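Local structure of Lmo0740 protein (Listeria monocytogenes, 4RFA) at residues Glu55-Val60 and Val76-Val81; Thr149-Ile154 and Ser198-Glu203; Asn173-Pro178 and Ile219-Leu224. The protein is probably a Crp-family transcription activator that joins a cyclic nucleotide-binding-like domain to a DNA-binding winged helix and pairs with a second copy of itself. All coordinates share one frame; numbering follows the deposited sequence.

Contact 1. Residues Glu55-Val60 and Val76-Val81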
loop_
_atom_site.group_PDB
_atom_site.type_symbol
_atom_site.label_atom_id
_atom_site.label_comp_id
_atom_site.label_asym_id
_atom_site.label_seq_id
_atom_site.Cartn_x
_atom_site.Cartn_y
_atom_site.Cartn_z
ATOM N N GLU A 55 16.180 -11.526 -8.267
ATOM C CA GLU A 55 17.142 -10.526 -8.704
ATOM C C GLU A 55 16.573 -9.622 -9.763
ATOM O O GLU A 55 15.667 -10.012 -10.492
ATOM C CB GLU A 55 18.426 -11.213 -9.205
ATOM C CG GLU A 55 18.260 -12.031 -10.445
ATOM C CD GLU A 55 19.565 -12.721 -10.905
ATOM O OE1 GLU A 55 20.260 -13.353 -10.076
ATOM O OE2 GLU A 55 19.879 -12.640 -12.119
ATOM N N GLY A 56 17.109 -8.409 -9.858
ATOM C CA GLY A 56 16.611 -7.409 -10.814
ATOM C C GLY A 56 15.467 -6.517 -10.303
ATOM O O GLY A 56 14.976 -6.688 -9.190
ATOM N N TYR A 57 15.028 -5.591 -11.158
ATOM C CA TYR A 57 14.102 -4.536 -10.775
ATOM C C TYR A 57 13.058 -4.390 -11.840
ATOM O O TYR A 57 13.315 -4.569 -13.026
ATOM C CB TYR A 57 14.848 -3.201 -10.583
ATOM C CG TYR A 57 15.804 -3.227 -9.409
ATOM C CD1 TYR A 57 17.111 -3.657 -9.535
ATOM C CD2 TYR A 57 15.384 -2.832 -8.172
ATOM C CE1 TYR A 57 17.966 -3.678 -8.435
ATOM C CE2 TYR A 57 16.203 -2.855 -7.092
ATOM C CZ TYR A 57 17.492 -3.288 -7.220
ATOM O OH TYR A 57 18.276 -3.279 -6.098
ATOM N N ALA A 58 11.848 -4.119 -11.427
ATOM C CA ALA A 58 10.840 -3.725 -12.384
ATOM C C ALA A 58 10.124 -2.483 -11.912
ATOM O O ALA A 58 10.317 -2.045 -10.787
ATOM C CB ALA A 58 9.844 -4.862 -12.598
ATOM N N ALA A 59 9.262 -1.949 -12.773
ATOM C CA ALA A 59 8.421 -0.795 -12.449
ATOM C C ALA A 59 6.991 -1.091 -12.708
ATOM O O ALA A 59 6.648 -1.642 -13.757
ATOM C CB ALA A 59 8.824 0.415 -13.292
ATOM N N VAL A 60 6.144 -0.697 -11.768
ATOM C CA VAL A 60 4.704 -0.757 -11.959
ATOM C C VAL A 60 4.224 0.624 -12.507
ATOM O O VAL A 60 4.398 1.660 -11.869
ATOM C CB VAL A 60 4.008 -1.061 -10.618
ATOM C CG1 VAL A 60 2.531 -1.278 -10.793
ATOM C CG2 VAL A 60 4.651 -2.271 -9.924
ATOM N N VAL A 76 9.534 -2.555 -8.108
ATOM C CA VAL A 76 9.530 -3.911 -7.589
ATOM C C VAL A 76 10.989 -4.270 -7.385
ATOM O O VAL A 76 11.775 -4.205 -8.327
ATOM C CB VAL A 76 8.994 -4.829 -8.694
ATOM C CG1 VAL A 76 9.187 -6.315 -8.363
ATOM C CG2 VAL A 76 7.565 -4.448 -8.980
ATOM N N LEU A 77 11.331 -4.657 -6.169
ATOM C CA LEU A 77 12.689 -4.942 -5.742
ATOM C C LEU A 77 12.910 -6.436 -5.519
ATOM O O LEU A 77 11.949 -7.183 -5.322
ATOM C CB LEU A 77 12.964 -4.224 -4.406
ATOM C CG LEU A 77 12.345 -2.843 -4.312
ATOM C CD1 LEU A 77 12.554 -2.205 -2.942
ATOM C CD2 LEU A 77 12.908 -1.921 -5.386
ATOM N N PRO A 78 14.183 -6.873 -5.555
ATOM C CA PRO A 78 14.543 -8.202 -5.109
ATOM C C PRO A 78 13.956 -8.477 -3.734
ATOM O O PRO A 78 13.994 -7.596 -2.873
ATOM C CB PRO A 78 16.098 -8.164 -5.075
ATOM C CG PRO A 78 16.485 -7.106 -6.046
ATOM C CD PRO A 78 15.380 -6.062 -5.849
ATOM N N TYR A 79 13.355 -9.650 -3.571
ATOM C CA TYR A 79 12.708 -10.131 -2.331
ATOM C C TYR A 79 11.301 -9.626 -2.073
ATOM O O TYR A 79 10.699 -9.987 -1.056
ATOM C CB TYR A 79 13.607 -9.917 -1.106
ATOM C CG TYR A 79 15.018 -10.356 -1.391
ATOM C CD1 TYR A 79 15.275 -11.673 -1.749
ATOM C CD2 TYR A 79 16.081 -9.459 -1.365
ATOM C CE1 TYR A 79 16.550 -12.106 -2.052
ATOM C CE2 TYR A 79 17.368 -9.881 -1.666
ATOM C CZ TYR A 79 17.593 -11.209 -2.008
ATOM O OH TYR A 79 18.857 -11.665 -2.316
ATOM N N ASN A 80 10.750 -8.833 -2.989
ATOM C CA ASN A 80 9.317 -8.536 -2.976
ATOM C C ASN A 80 8.440 -9.702 -3.371
ATOM O O ASN A 80 8.812 -10.549 -4.213
ATOM C CB ASN A 80 8.967 -7.370 -3.933
ATOM C CG ASN A 80 9.505 -6.027 -3.472
ATOM O OD1 ASN A 80 9.496 -5.064 -4.214
ATOM N ND2 ASN A 80 9.998 -5.966 -2.262
ATOM N N VAL A 81 7.284 -9.792 -2.721
ATOM C CA VAL A 81 6.239 -10.731 -3.137
ATOM C C VAL A 81 5.368 -10.008 -4.158
ATOM O O VAL A 81 5.198 -8.830 -4.007
ATOM C CB VAL A 81 5.354 -11.174 -1.957
ATOM C CG1 VAL A 81 4.612 -12.431 -2.308
ATOM C CG2 VAL A 81 6.195 -11.453 -0.744
#
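Ala58 and Val76 form an antiparallel hydrogen-bonded pair in the beta roll of the cyclic nucleotide-binding-like domain, where strand 72-76 flanks strand 58-62 at the outer side of a three-stranded sheet. Two backbone bonds close the pair: Ala58 N donates to Val76 O at 3.1 Å, and Val76 N to Ala58 O at 2.8 Å and almost straight (174°). Val76 O also lies 3.4 Å from Tyr57 CA, a CA-H...O contact.

The apolar contacts form two groups, round Val76 and round the Tyr57 ring. Ala58 CB meets Val76 CB on one face of the sheet, and farther along Val60 CG2 and Val76 CG2 touch, their side chains crossing at about a right angle. Tyr57 has CG anti to the carbonyl carbon (chi1 -66°), and its ring lies over the chain that leaves strand 72-76. Pro78 CD lies under one face of that ring, 4.0 Å from its centroid, in a CH-pi contact, while Leu77 CD2 meets the ring in plane at its CD2-CE2 edge. Phe180 and Met165 also touch Tyr57, so the ring joins this loop to the C-terminal part of the chain.

Beyond Val76 the chain reverses in a type II beta turn, Leu77 to Asn80, closed by Asn80 N to Leu77 O. The Asn80 side chain folds back into the turn, its OD1 taking the Leu77 N-H at 2.7 Å from well above the amide carbonyl plane.

Contact 2. Residues Thr149-Ile154 and Ser198-Glu203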
loop_
_atom_site.group_PDB
_atom_site.type_symbol
_atom_site.label_atom_id
_atom_site.label_comp_id
_atom_site.label_asym_id
_atom_site.label_seq_id
_atom_site.Cartn_x
_atom_site.Cartn_y
_atom_site.Cartn_z
ATOM N N THR A 149 4.700 19.761 -4.279
ATOM C CA THR A 149 5.223 20.342 -5.509
ATOM C C THR A 149 6.227 19.360 -6.158
ATOM O O THR A 149 6.704 18.438 -5.532
ATOM C CB THR A 149 6.005 21.623 -5.221
ATOM O OG1 THR A 149 7.087 21.297 -4.341
ATOM C CG2 THR A 149 5.127 22.662 -4.532
ATOM N N PRO A 150 6.556 19.580 -7.419
ATOM C CA PRO A 150 7.537 18.672 -8.001
ATOM C C PRO A 150 8.874 18.674 -7.283
ATOM O O PRO A 150 9.484 17.630 -7.144
ATOM C CB PRO A 150 7.661 19.173 -9.440
ATOM C CG PRO A 150 6.295 19.734 -9.737
ATOM C CD PRO A 150 5.884 20.411 -8.443
ATOM N N LYS A 151 9.279 19.815 -6.765
ATOM C CA LYS A 151 10.539 19.913 -6.033
ATOM C C LYS A 151 10.521 19.113 -4.766
ATOM O O LYS A 151 11.473 18.419 -4.413
ATOM C CB LYS A 151 10.838 21.381 -5.692
ATOM C CG LYS A 151 12.076 21.593 -4.812
ATOM C CD LYS A 151 13.328 21.882 -5.618
ATOM C CE LYS A 151 14.558 22.128 -4.740
ATOM N NZ LYS A 151 14.665 23.507 -4.239
ATOM N N GLU A 152 9.448 19.238 -4.024
ATOM C CA GLU A 152 9.322 18.401 -2.852
ATOM C C GLU A 152 9.290 16.941 -3.208
ATOM O O GLU A 152 9.834 16.133 -2.492
ATOM C CB GLU A 152 8.055 18.765 -2.112
ATOM C CG GLU A 152 8.096 20.175 -1.548
ATOM C CD GLU A 152 6.757 20.549 -0.989
ATOM O OE1 GLU A 152 5.741 20.434 -1.724
ATOM O OE2 GLU A 152 6.726 20.882 0.197
ATOM N N ARG A 153 8.625 16.584 -4.301
ATOM C CA ARG A 153 8.575 15.186 -4.702
ATOM C C ARG A 153 9.931 14.593 -5.067
ATOM O O ARG A 153 10.211 13.438 -4.764
ATOM C CB ARG A 153 7.632 15.022 -5.879
ATOM C CG ARG A 153 6.195 15.276 -5.486
ATOM C CD ARG A 153 5.170 14.666 -6.398
ATOM N NE ARG A 153 5.245 15.079 -7.802
ATOM C CZ ARG A 153 4.614 16.115 -8.349
ATOM N NH1 ARG A 153 3.880 16.964 -7.608
ATOM N NH2 ARG A 153 4.713 16.303 -9.659
ATOM N N ILE A 154 10.788 15.376 -5.715
ATOM C CA ILE A 154 12.062 14.829 -6.169
ATOM C C ILE A 154 12.974 14.496 -4.990
ATOM O O ILE A 154 13.682 13.479 -4.993
ATOM C CB ILE A 154 12.740 15.759 -7.200
ATOM C CG1 ILE A 154 13.908 15.034 -7.871
ATOM C CG2 ILE A 154 13.213 17.073 -6.587
ATOM C CD1 ILE A 154 14.512 15.829 -8.994
ATOM N N SER A 198 15.094 18.128 -15.051
ATOM C CA SER A 198 16.457 18.600 -15.335
ATOM C C SER A 198 16.756 19.818 -14.503
ATOM O O SER A 198 17.802 19.923 -13.880
ATOM C CB SER A 198 16.616 18.947 -16.811
ATOM O OG SER A 198 17.979 19.059 -17.128
ATOM N N ASN A 199 15.808 20.743 -14.489
ATOM C CA ASN A 199 15.949 21.979 -13.731
ATOM C C ASN A 199 16.015 21.757 -12.247
ATOM O O ASN A 199 16.821 22.365 -11.561
ATOM C CB ASN A 199 14.783 22.879 -14.066
ATOM C CG ASN A 199 14.911 23.464 -15.454
ATOM O OD1 ASN A 199 16.017 23.592 -15.967
ATOM N ND2 ASN A 199 13.799 23.768 -16.083
ATOM N N LEU A 200 15.203 20.836 -11.760
ATOM C CA LEU A 200 15.234 20.461 -10.362
ATOM C C LEU A 200 16.518 19.766 -9.956
ATOM O O LEU A 200 17.001 20.016 -8.877
ATOM C CB LEU A 200 14.063 19.550 -10.034
ATOM C CG LEU A 200 12.693 20.227 -10.232
ATOM C CD1 LEU A 200 11.586 19.200 -10.155
ATOM C CD2 LEU A 200 12.507 21.328 -9.207
ATOM N N LEU A 201 17.036 18.857 -10.777
ATOM C CA LEU A 201 18.315 18.253 -10.514
ATOM C C LEU A 201 19.425 19.294 -10.352
ATOM O O LEU A 201 20.305 19.124 -9.492
ATOM C CB LEU A 201 18.714 17.240 -11.604
ATOM C CG LEU A 201 17.877 15.962 -11.673
ATOM C CD1 LEU A 201 18.207 15.205 -12.948
ATOM C CD2 LEU A 201 18.109 15.096 -10.459
ATOM N N THR A 202 19.372 20.383 -11.106
ATOM C CA THR A 202 20.393 21.459 -10.953
ATOM C C THR A 202 20.309 22.088 -9.577
ATOM O O THR A 202 21.325 22.228 -8.873
ATOM C CB THR A 202 20.235 22.529 -12.037
ATOM O OG1 THR A 202 20.456 21.905 -13.290
ATOM C CG2 THR A 202 21.230 23.675 -11.874
ATOM N N GLU A 203 19.084 22.398 -9.154
ATOM C CA GLU A 203 18.879 22.962 -7.826
ATOM C C GLU A 203 19.420 22.029 -6.740
ATOM O O GLU A 203 20.087 22.478 -5.836
ATOM C CB GLU A 203 17.415 23.272 -7.591
ATOM C CG GLU A 203 16.874 24.404 -8.444
ATOM C CD GLU A 203 15.378 24.585 -8.224
ATOM O OE1 GLU A 203 14.965 24.802 -7.069
ATOM O OE2 GLU A 203 14.609 24.489 -9.197
#
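Leu200 fills the apolar centre between helix 150-165 and helix 194-206, its two methyls spread over the first turn of the former. CD1 rests 4.0 Å from Pro150 CB, whereas CD2 meets the aliphatic part of Lys151, 3.7 Å from CD. Deeper in, Ile154 has CG1 anti to the backbone N (chi1 -168°) and runs on extended to CD1, which touches two leucines, 3.9 Å from Leu200 CB and 4.0 Å from Leu201 CD2. Leu186 of helix 183-189 touches both Ile154 and Leu201, so this is part of the core of a three-helix cluster. The axes of the two short helical segments approach to 10.3 Å and cross at -64°, so side-chain branches meet but backbones do not.

Outward from Leu200, the Lys151 chain bends at chi2 (94°) and again at chi4, crossing obliquely over Glu203. Its NZ reaches Glu203 OE1 at 3.1 Å, in a salt bridge that meets the oxygen on its anti side and out of the carboxylate plane. Glu207, also salt-bridged, is the stronger partner of this ammonium. At the helix start, Thr149 and Glu152 form a capping box: Thr149 OG1 accepts from Glu152 N, and Glu152 OE1 takes the Thr149 N-H.

Lys151 thus serves both layers, its CB and CD packing on the CD2 methyl of Leu200 and its ammonium paired with two carboxylates, which should favour its charged form.

Contact 3. Residues Asn173-Pro178 and Ile219-Leu224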
loop_
_atom_site.group_PDB
_atom_site.type_symbol
_atom_site.label_atom_id
_atom_site.label_comp_id
_atom_site.label_asym_id
_atom_site.label_seq_id
_atom_site.Cartn_x
_atom_site.Cartn_y
_atom_site.Cartn_z
ATOM N N ASN A 173 31.379 9.099 1.088
ATOM C CA ASN A 173 30.203 9.617 1.783
ATOM C C ASN A 173 29.070 9.940 0.799
ATOM O O ASN A 173 28.576 11.080 0.725
ATOM C CB ASN A 173 30.573 10.833 2.642
ATOM C CG ASN A 173 29.747 10.915 3.917
ATOM O OD1 ASN A 173 29.291 9.892 4.443
ATOM N ND2 ASN A 173 29.555 12.127 4.424
ATOM N N GLU A 174 28.688 8.908 0.043
ATOM C CA GLU A 174 27.682 8.990 -0.999
ATOM C C GLU A 174 26.841 7.725 -1.016
ATOM O O GLU A 174 27.362 6.624 -0.797
ATOM C CB GLU A 174 28.344 9.089 -2.373
ATOM C CG GLU A 174 29.028 10.408 -2.700
ATOM C CD GLU A 174 29.754 10.350 -4.038
ATOM O OE1 GLU A 174 29.471 9.440 -4.848
ATOM O OE2 GLU A 174 30.620 11.212 -4.286
ATOM N N ILE A 175 25.555 7.877 -1.321
ATOM C CA ILE A 175 24.706 6.735 -1.617
ATOM C C ILE A 175 24.383 6.788 -3.091
ATOM O O ILE A 175 23.916 7.809 -3.580
ATOM C CB ILE A 175 23.436 6.755 -0.766
ATOM C CG1 ILE A 175 23.804 6.386 0.669
ATOM C CG2 ILE A 175 22.397 5.780 -1.307
ATOM C CD1 ILE A 175 22.724 6.711 1.677
ATOM N N VAL A 176 24.652 5.689 -3.797
ATOM C CA VAL A 176 24.592 5.665 -5.255
ATOM C C VAL A 176 23.405 4.831 -5.705
ATOM O O VAL A 176 23.163 3.760 -5.162
ATOM C CB VAL A 176 25.867 5.066 -5.866
ATOM C CG1 VAL A 176 25.829 5.171 -7.387
ATOM C CG2 VAL A 176 27.100 5.779 -5.305
ATOM N N LEU A 177 22.688 5.321 -6.709
ATOM C CA LEU A 177 21.483 4.642 -7.175
ATOM C C LEU A 177 21.822 3.809 -8.426
ATOM O O LEU A 177 22.691 4.173 -9.187
ATOM C CB LEU A 177 20.374 5.642 -7.507
ATOM C CG LEU A 177 19.824 6.537 -6.395
ATOM C CD1 LEU A 177 18.654 7.328 -6.929
ATOM C CD2 LEU A 177 19.420 5.773 -5.139
ATOM N N PRO A 178 21.059 2.741 -8.675
ATOM C CA PRO A 178 21.259 1.967 -9.900
ATOM C C PRO A 178 21.197 2.775 -11.182
ATOM O O PRO A 178 20.478 3.769 -11.298
ATOM C CB PRO A 178 20.079 0.992 -9.901
ATOM C CG PRO A 178 19.658 0.905 -8.499
ATOM C CD PRO A 178 19.868 2.275 -7.931
ATOM N N ILE A 219 24.056 10.586 -3.940
ATOM C CA ILE A 219 23.347 11.409 -3.004
ATOM C C ILE A 219 24.265 11.588 -1.830
ATOM O O ILE A 219 24.828 10.610 -1.337
ATOM C CB ILE A 219 22.040 10.751 -2.530
ATOM C CG1 ILE A 219 21.051 10.629 -3.687
ATOM C CG2 ILE A 219 21.395 11.565 -1.418
ATOM C CD1 ILE A 219 20.092 9.469 -3.490
ATOM N N ASP A 220 24.410 12.838 -1.397
ATOM C CA ASP A 220 25.286 13.167 -0.272
ATOM C C ASP A 220 24.779 12.493 0.969
ATOM O O ASP A 220 23.716 12.856 1.489
ATOM C CB ASP A 220 25.335 14.664 -0.019
ATOM C CG ASP A 220 26.540 15.064 0.772
ATOM O OD1 ASP A 220 26.944 14.315 1.701
ATOM O OD2 ASP A 220 27.102 16.124 0.422
ATOM N N LYS A 221 25.547 11.514 1.432
ATOM C CA LYS A 221 25.218 10.766 2.633
ATOM C C LYS A 221 24.724 11.685 3.759
ATOM O O LYS A 221 23.651 11.425 4.330
ATOM C CB LYS A 221 26.426 9.959 3.101
ATOM C CG LYS A 221 26.169 9.168 4.367
ATOM C CD LYS A 221 25.067 8.144 4.148
ATOM C CE LYS A 221 24.907 7.226 5.346
ATOM N NZ LYS A 221 23.697 6.371 5.218
ATOM N N ASP A 222 25.476 12.758 4.055
ATOM C CA ASP A 222 25.058 13.732 5.083
ATOM C C ASP A 222 23.588 14.083 4.901
ATOM O O ASP A 222 22.751 13.740 5.753
ATOM C CB ASP A 222 25.843 15.056 5.026
ATOM C CG ASP A 222 27.326 14.873 5.124
ATOM O OD1 ASP A 222 27.781 13.755 5.445
ATOM O OD2 ASP A 222 28.036 15.870 4.862
ATOM N N SER A 223 23.291 14.739 3.769
ATOM C CA SER A 223 21.970 15.312 3.498
ATOM C C SER A 223 20.832 14.347 3.816
ATOM O O SER A 223 19.694 14.772 4.029
ATOM C CB SER A 223 21.870 15.770 2.032
ATOM O OG SER A 223 22.834 16.768 1.728
ATOM N N LEU A 224 21.148 13.054 3.848
ATOM C CA LEU A 224 20.155 12.012 4.033
ATOM C C LEU A 224 20.194 11.476 5.464
ATOM O O LEU A 224 21.273 11.296 6.031
ATOM C CB LEU A 224 20.450 10.885 3.037
ATOM C CG LEU A 224 19.315 10.256 2.241
ATOM C CD1 LEU A 224 18.567 11.254 1.385
ATOM C CD2 LEU A 224 19.930 9.185 1.365
#
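Asn173 and Lys221 meet just outside the strands, at the ends of 174-176 and 218-220, brought together by their first torsions. At Asn173 the backbone is in the left-handed region, and a chi1 of -146°, off the usual staggered positions, puts CG beside Lys221; the amide crosses that side chain at about a right angle, with OD1 3.2 Å from both Lys221 CB and CG. Lys221 has CG anti to the backbone N (chi1 179°) and bends at chi2, and its CD packs 3.7 Å from Ile175 CD1, so that the aliphatic chain lies between the amide and the isoleucine. The ammonium beyond makes a long, weak ion pair with Glu168.

On its other branch the Asn173 amide approaches the carboxylate of Asp222: ND2 lies 2.6 Å from OD1 in a strongly bent, weak bond, the two planes 62° apart. The backbone of Asn173 is tied as well, its O accepting from Lys221 N.

Further on, the strands pair in regular fashion. Ile175 and Ile219 form an antiparallel hydrogen-bonded pair, Ile175 N to Ile219 O at 2.8 Å and Ile219 N to Ile175 O at the same length. Glu174 and Asp220 make the adjoining non-hydrogen-bonded pair, and the carboxylate of Glu174 is salt-bridged to Arg218.

The isoleucine face turns to helix 150-165. Ile175 CD1 touches Leu224 CD2 at 3.7 Å, and Ile219 CD1 reaches Leu177; Ala162 and Leu158 of the helix cover Ile175 and Leu177 respectively. A small antiparallel sheet of 167-168, 174-176 and 218-220, backed by helix 150-165, with 218-220 following helix 194-206, is the arrangement of the winged helix-turn-helix domain of Crp-type regulators.

In the fold
Contact 1 comes first along the chain and belongs to the N-terminal beta roll, close to the centre of the whole chain; contacts 2 and 3 follow in the C-terminal domain, their segments alternating. Their centres lie about 17 Å apart, and about 26 Å and 21 Å respectively from that of contact 1. Helix 150-165 ties the three together: its first turn packs in contact 2, its later turns back the sheet of contact 3, and near its end Met165 touches the tyrosine and leucine of contact 1, and Glu164 the leucine. Helix 194-206, probably the recognition helix by analogy with Crp, leads on to strand 218-220, thereby linking helical core and wing.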